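PDB 2RAD: succinoglycan biosynthesis protein from Bacillus cereus ATCC 14579, which binds a calcium ion and is probably an enzyme related to the erythromycin esterases. Local coordinates for residues 57-62 with 97-102. Numbering follows the deposited sequence.
Sequences NPTASL and IVKYLV
Lys-99 reaches from helix 88-103 to the loop 57-62 and hydrogen-bonds the backbone carbonyl of Pro-58, with NZ 2.8 Å from O. Beyond CG its chain is extended, which carries the ammonium from the helix to the loop. The donor does not meet a lone pair: it stands above the carbonyl plane, with a C=O...NZ angle of 112°. The ammonium also comes close to Thr-59, whose CG2 is 4.2 Å from Lys-99 NZ, and the same Pro-58 oxygen takes a weak bond from the backbone N of Ala-60. Within the loop, OD1 of Asn-57 accepts two bonds from Thr-59: one from OG1 at 2.9 Å, and a weak one from the backbone N.

The contact lies at the surface, away from the calcium site. It lays the irregular link between strand 51-52 and helix 68-72 against the helix that follows strand 77-82 of the large mixed sheet; the same helix packs on that sheet through Val-98 and Val-102, which touch strand 301-306.

Apolar packing falls to Leu-62, which points at the helix and crosses the Lys-99 side chain at about a right angle. Its two methyls divide the work: CD1 lies 4.1 Å from CB of Lys-99, near the root of the lysine chain, whereas CD2 rests on the helix backbone, 4.1 Å from CA of Tyr-100. CG of Leu-62 is 4.4 Å from CB of Tyr-100. The Tyr-100 ring, its CG anti to the backbone N (chi1 178°), brings CD1 to 4.0 Å from the carbonyl O of Leu-62, which approaches the ring obliquely; further along the loop, Leu-65 also touches this tyrosine.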
# COMPACT_ATOMS: atom_id res chain seq x y z
N ASN A 57 -18.32 -2.35 -10.06
CA ASN A 57 -17.98 -1.34 -11.07
C ASN A 57 -17.85 0.05 -10.46
O ASN A 57 -18.75 0.51 -9.76
CB ASN A 57 -19.08 -1.34 -12.14
CG ASN A 57 -18.86 -0.30 -13.23
OD1 ASN A 57 -18.89 0.90 -12.97
ND2 ASN A 57 -18.65 -0.76 -14.46
N PRO A 58 -16.73 0.75 -10.72
CA PRO A 58 -16.44 2.09 -10.21
C PRO A 58 -17.56 3.12 -10.32
O PRO A 58 -17.84 3.85 -9.36
CB PRO A 58 -15.21 2.50 -11.02
CG PRO A 58 -14.50 1.24 -11.18
CD PRO A 58 -15.61 0.28 -11.55
N THR A 59 -18.19 3.20 -11.50
CA THR A 59 -19.27 4.16 -11.73
C THR A 59 -20.66 3.60 -11.44
O THR A 59 -21.44 3.40 -12.36
CB THR A 59 -19.27 4.65 -13.20
OG1 THR A 59 -19.53 3.53 -14.06
CG2 THR A 59 -17.92 5.28 -13.56
N ALA A 60 -20.96 3.37 -10.16
CA ALA A 60 -22.25 2.82 -9.77
C ALA A 60 -22.80 3.41 -8.48
O ALA A 60 -22.14 4.18 -7.80
CB ALA A 60 -22.16 1.31 -9.63
N SER A 61 -24.03 3.03 -8.17
CA SER A 61 -24.74 3.49 -6.99
C SER A 61 -23.87 4.01 -5.85
O SER A 61 -24.01 5.16 -5.43
CB SER A 61 -25.63 2.36 -6.46
OG SER A 61 -26.22 2.72 -5.22
N LEU A 62 -22.98 3.16 -5.35
CA LEU A 62 -22.09 3.51 -4.24
C LEU A 62 -22.88 3.48 -2.93
O LEU A 62 -22.31 3.61 -1.85
CB LEU A 62 -21.49 4.91 -4.44
CG LEU A 62 -20.04 5.08 -3.98
CD1 LEU A 62 -19.13 4.37 -4.99
CD2 LEU A 62 -19.69 6.55 -3.89
N ILE A 97 -14.41 1.73 -2.86
CA ILE A 97 -14.24 2.09 -1.45
C ILE A 97 -13.47 3.40 -1.25
O ILE A 97 -13.72 4.14 -0.31
CB ILE A 97 -13.57 0.95 -0.68
CG1 ILE A 97 -14.45 -0.29 -0.79
CG2 ILE A 97 -13.34 1.36 0.78
CD1 ILE A 97 -13.83 -1.55 -0.25
N VAL A 98 -12.52 3.67 -2.13
CA VAL A 98 -11.75 4.90 -2.05
C VAL A 98 -12.75 6.00 -2.39
O VAL A 98 -12.76 7.09 -1.78
CB VAL A 98 -10.59 4.93 -3.09
CG1 VAL A 98 -9.85 6.26 -3.01
CG2 VAL A 98 -9.62 3.77 -2.85
N LYS A 99 -13.61 5.71 -3.36
CA LYS A 99 -14.63 6.65 -3.81
C LYS A 99 -15.53 6.96 -2.62
O LYS A 99 -15.73 8.12 -2.28
CB LYS A 99 -15.41 6.03 -4.96
CG LYS A 99 -15.96 7.01 -5.97
CD LYS A 99 -16.12 6.31 -7.31
CE LYS A 99 -16.79 7.17 -8.37
NZ LYS A 99 -16.78 6.45 -9.69
N TYR A 100 -16.06 5.92 -1.98
CA TYR A 100 -16.94 6.10 -0.82
C TYR A 100 -16.24 6.77 0.36
O TYR A 100 -16.80 7.65 1.01
CB TYR A 100 -17.49 4.75 -0.36
CG TYR A 100 -18.37 4.85 0.87
CD1 TYR A 100 -19.70 5.24 0.77
CD2 TYR A 100 -17.87 4.58 2.14
CE1 TYR A 100 -20.51 5.37 1.90
CE2 TYR A 100 -18.67 4.72 3.28
CZ TYR A 100 -19.98 5.11 3.15
OH TYR A 100 -20.77 5.25 4.26
N LEU A 101 -15.02 6.34 0.65
CA LEU A 101 -14.26 6.89 1.76
C LEU A 101 -13.80 8.33 1.57
O LEU A 101 -13.59 9.05 2.55
CB LEU A 101 -13.06 6.00 2.06
CG LEU A 101 -13.39 4.64 2.68
CD1 LEU A 101 -12.10 3.95 3.10
CD2 LEU A 101 -14.28 4.84 3.88
N VAL A 102 -13.64 8.75 0.32
CA VAL A 102 -13.19 10.11 0.05
C VAL A 102 -14.36 11.07 0.11
O VAL A 102 -14.23 12.19 0.62
CB VAL A 102 -12.51 10.24 -1.34
CG1 VAL A 102 -12.31 11.71 -1.68
CG2 VAL A 102 -11.16 9.53 -1.33